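Local coordinates for polyhedrin (Uranotaenia sapphirina cypovirus, PDB 4S1L), which forms the crystalline matrix of the polyhedra in which cypovirus particles are embedded, and binds ATP, at residues L29-E34 / L102-R107. Residues are numbered along the deposited sequence; the frame is centred on the assembly and turned at random.
Sequences LVIVAE and LSFYLR
Ile31 and Phe104 meet because each places a gamma carbon beside its own backbone N, Ile31 CG1 and Phe104 CG, both with chi1 near -60°, and the two side chains then run alongside each other in the same direction. Ile31 CG1 approaches the Phe104 ring obliquely, 3.7 Å from CD2, and Ile31 CD1 extends the contact to CE2. On the same face Leu29 CD1 packs 3.8 Å from Leu106 CD1, while Leu102 reaches across with its CD1 to Ala33 CB. Val30, Val32, Ser103 and Tyr105 occupy the other face, where Val32 CG2 borders the edge of the tyrosine ring, 4.3 Å from CD2. The Tyr105 hydroxyl is hydrogen-bonded to Leu230 N and Tyr164 OH.

Two reciprocal pairs of backbone hydrogen bonds fix the register: Val30 with Tyr105 and Val32 with Ser103. All four are nearly straight, the N-H...O angle being at least 167°, with Tyr105 N to Val30 O measuring 2.8 Å. A water bridges Val32 O and Ser103 OG, donating to the carbonyl at 3.0 Å, so Val32 O accepts from both the water and Ser103 N. Val176 of strand 173-179 covers Leu29 and Phe104. The axes approach to 4.8 Å with N-to-C directions 165° apart, as in adjacent antiparallel strands; strands 40-47 and 160-166 on either side make them central in a sheet whose face bearing Leu29, Ile31, Phe104 and Leu106 packs against the sheet of strands 50-55 and 173-179 in the core of the polyhedrin fold.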
ATOM      1  N   LEU A  29      -4.684 -13.512   8.776  1.00 19.38           N
ATOM      2  CA  LEU A  29      -3.397 -14.062   8.370  1.00 17.40           C
ATOM      3  C   LEU A  29      -2.301 -13.510   9.294  1.00 20.70           C
ATOM      4  O   LEU A  29      -2.143 -12.298   9.409  1.00 19.43           O
ATOM      5  CB  LEU A  29      -3.075 -13.704   6.902  1.00 17.45           C
ATOM      6  CG  LEU A  29      -1.640 -13.999   6.427  1.00 22.94           C
ATOM      7  CD1 LEU A  29      -1.369 -15.502   6.373  1.00 23.16           C
ATOM      8  CD2 LEU A  29      -1.368 -13.348   5.071  1.00 22.49           C
ATOM      9  N   VAL A  30      -1.548 -14.400   9.930  1.00 17.29           N
ATOM     10  CA  VAL A  30      -0.365 -14.017  10.683  1.00 18.60           C
ATOM     11  C   VAL A  30       0.827 -14.770  10.120  1.00 18.35           C
ATOM     12  O   VAL A  30       0.839 -15.995  10.070  1.00 18.97           O
ATOM     13  CB  VAL A  30      -0.497 -14.312  12.206  1.00 18.88           C
ATOM     14  CG1 VAL A  30       0.804 -13.959  12.939  1.00 23.07           C
ATOM     15  CG2 VAL A  30      -1.615 -13.506  12.802  1.00 17.97           C
ATOM     16  N   ILE A  31       1.812 -14.016   9.669  1.00 19.07           N
ATOM     17  CA  ILE A  31       3.043 -14.588   9.174  1.00 20.50           C
ATOM     18  C   ILE A  31       4.087 -14.378  10.240  1.00 18.90           C
ATOM     19  O   ILE A  31       4.239 -13.273  10.725  1.00 19.96           O
ATOM     20  CB  ILE A  31       3.477 -13.934   7.870  1.00 22.01           C
ATOM     21  CG1 ILE A  31       2.424 -14.222   6.788  1.00 21.24           C
ATOM     22  CG2 ILE A  31       4.855 -14.466   7.443  1.00 28.22           C
ATOM     23  CD1 ILE A  31       2.614 -13.471   5.498  1.00 29.89           C
ATOM     24  N   VAL A  32       4.793 -15.441  10.611  1.00 16.55           N
ATOM     25  CA  VAL A  32       5.857 -15.335  11.598  1.00 18.03           C
ATOM     26  C   VAL A  32       7.181 -15.780  11.010  1.00 20.93           C
ATOM     27  O   VAL A  32       7.308 -16.914  10.526  1.00 21.42           O
ATOM     28  CB  VAL A  32       5.580 -16.196  12.847  1.00 19.19           C
ATOM     29  CG1 VAL A  32       6.700 -15.995  13.905  1.00 22.41           C
ATOM     30  CG2 VAL A  32       4.214 -15.876  13.434  1.00 22.79           C
ATOM     31  N   ALA A  33       8.160 -14.875  11.068  1.00 19.80           N
ATOM     32  CA  ALA A  33       9.545 -15.181  10.708  1.00 20.01           C
ATOM     33  C   ALA A  33      10.339 -15.394  11.984  1.00 19.16           C
ATOM     34  O   ALA A  33      10.281 -14.579  12.901  1.00 18.10           O
ATOM     35  CB  ALA A  33      10.172 -14.050   9.878  1.00 20.90           C
ATOM     36  N   GLU A  34      11.070 -16.490  12.037  1.00 19.24           N
ATOM     37  CA  GLU A  34      11.938 -16.780  13.161  1.00 20.56           C
ATOM     38  C   GLU A  34      13.384 -16.782  12.649  1.00 26.03           C
ATOM     39  O   GLU A  34      13.657 -17.281  11.565  1.00 20.73           O
ATOM     40  CB  GLU A  34      11.558 -18.112  13.807  1.00 22.58           C
ATOM     41  CG  GLU A  34      12.391 -18.410  15.040  1.00 31.61           C
ATOM     42  CD  GLU A  34      11.893 -19.613  15.824  1.00 42.17           C
ATOM     43  OE1 GLU A  34      12.748 -20.311  16.399  1.00 36.44           O
ATOM     44  OE2 GLU A  34      10.664 -19.849  15.866  1.00 32.31           O
ATOM     45  N   LEU A 102       9.684 -19.814   8.225  1.00 19.21           N
ATOM     46  CA  LEU A 102       8.481 -19.005   8.078  1.00 18.82           C
ATOM     47  C   LEU A 102       7.279 -19.862   8.435  1.00 22.46           C
ATOM     48  O   LEU A 102       7.183 -21.009   7.985  1.00 21.77           O
ATOM     49  CB  LEU A 102       8.327 -18.501   6.638  1.00 22.00           C
ATOM     50  CG  LEU A 102       8.683 -17.104   6.142  1.00 35.67           C
ATOM     51  CD1 LEU A 102       9.676 -16.366   6.968  1.00 30.59           C
ATOM     52  CD2 LEU A 102       9.151 -17.238   4.690  1.00 22.89           C
ATOM     53  N   SER A 103       6.393 -19.313   9.256  1.00 17.25           N
ATOM     54  CA  SER A 103       5.116 -19.936   9.593  1.00 18.78           C
ATOM     55  C   SER A 103       3.979 -19.059   9.106  1.00 20.38           C
ATOM     56  O   SER A 103       4.009 -17.855   9.290  1.00 19.50           O
ATOM     57  CB  SER A 103       4.983 -20.130  11.099  1.00 19.70           C
ATOM     58  OG  SER A 103       6.068 -20.850  11.629  1.00 22.89           O
ATOM     59  N   PHE A 104       2.961 -19.679   8.531  1.00 17.41           N
ATOM     60  CA  PHE A 104       1.802 -18.954   8.024  1.00 17.71           C
ATOM     61  C   PHE A 104       0.575 -19.465   8.765  1.00 19.62           C
ATOM     62  O   PHE A 104       0.223 -20.630   8.614  1.00 21.35           O
ATOM     63  CB  PHE A 104       1.627 -19.156   6.511  1.00 18.89           C
ATOM     64  CG  PHE A 104       2.788 -18.671   5.689  1.00 17.64           C
ATOM     65  CD1 PHE A 104       3.949 -19.438   5.582  1.00 20.29           C
ATOM     66  CD2 PHE A 104       2.732 -17.455   5.041  1.00 21.43           C
ATOM     67  CE1 PHE A 104       5.042 -18.991   4.839  1.00 24.40           C
ATOM     68  CE2 PHE A 104       3.820 -16.988   4.296  1.00 24.15           C
ATOM     69  CZ  PHE A 104       4.978 -17.760   4.188  1.00 20.92           C
ATOM     70  N   TYR A 105      -0.065 -18.602   9.549  1.00 19.41           N
ATOM     71  CA  TYR A 105      -1.263 -18.961  10.300  1.00 18.77           C
ATOM     72  C   TYR A 105      -2.523 -18.325   9.671  1.00 19.01           C
ATOM     73  O   TYR A 105      -2.634 -17.114   9.560  1.00 17.54           O
ATOM     74  CB  TYR A 105      -1.113 -18.535  11.772  1.00 19.42           C
ATOM     75  CG  TYR A 105      -0.073 -19.361  12.488  1.00 18.74           C
ATOM     76  CD1 TYR A 105      -0.377 -20.641  12.927  1.00 19.92           C
ATOM     77  CD2 TYR A 105       1.233 -18.902  12.662  1.00 21.91           C
ATOM     78  CE1 TYR A 105       0.569 -21.430  13.544  1.00 17.24           C
ATOM     79  CE2 TYR A 105       2.189 -19.690  13.301  1.00 21.45           C
ATOM     80  CZ  TYR A 105       1.849 -20.951  13.738  1.00 18.98           C
ATOM     81  OH  TYR A 105       2.796 -21.763  14.364  1.00 20.41           O
ATOM     82  N   LEU A 106      -3.480 -19.154   9.265  1.00 17.42           N
ATOM     83  CA  LEU A 106      -4.682 -18.653   8.589  1.00 17.00           C
ATOM     84  C   LEU A 106      -5.888 -19.034   9.418  1.00 20.30           C
ATOM     85  O   LEU A 106      -6.020 -20.190   9.814  1.00 20.69           O
ATOM     86  CB  LEU A 106      -4.807 -19.246   7.176  1.00 18.32           C
ATOM     87  CG  LEU A 106      -3.899 -18.715   6.063  1.00 22.51           C
ATOM     88  CD1 LEU A 106      -2.470 -19.163   6.299  1.00 30.93           C
ATOM     89  CD2 LEU A 106      -4.348 -19.198   4.711  1.00 28.85           C
ATOM     90  N   ARG A 107      -6.764 -18.071   9.685  1.00 19.25           N
ATOM     91  CA  ARG A 107      -7.930 -18.346  10.524  1.00 19.42           C
ATOM     92  C   ARG A 107      -9.164 -17.683   9.937  1.00 19.05           C
ATOM     93  O   ARG A 107      -9.163 -16.470   9.740  1.00 19.19           O
ATOM     94  CB  ARG A 107      -7.708 -17.843  11.951  1.00 20.59           C
ATOM     95  CG  ARG A 107      -8.699 -18.399  12.959  1.00 20.31           C
ATOM     96  CD  ARG A 107      -8.714 -17.637  14.282  1.00 20.75           C
ATOM     97  NE  ARG A 107      -9.474 -18.367  15.296  1.00 23.22           N
ATOM     98  CZ  ARG A 107     -10.797 -18.302  15.464  1.00 25.01           C
ATOM     99  NH1 ARG A 107     -11.537 -17.499  14.717  1.00 24.98           N
ATOM    100  NH2 ARG A 107     -11.382 -19.027  16.419  1.00 24.33           N
TER
HETATM  101  O   HOH W   1       8.181 -19.218  12.170  1.00 23.95           O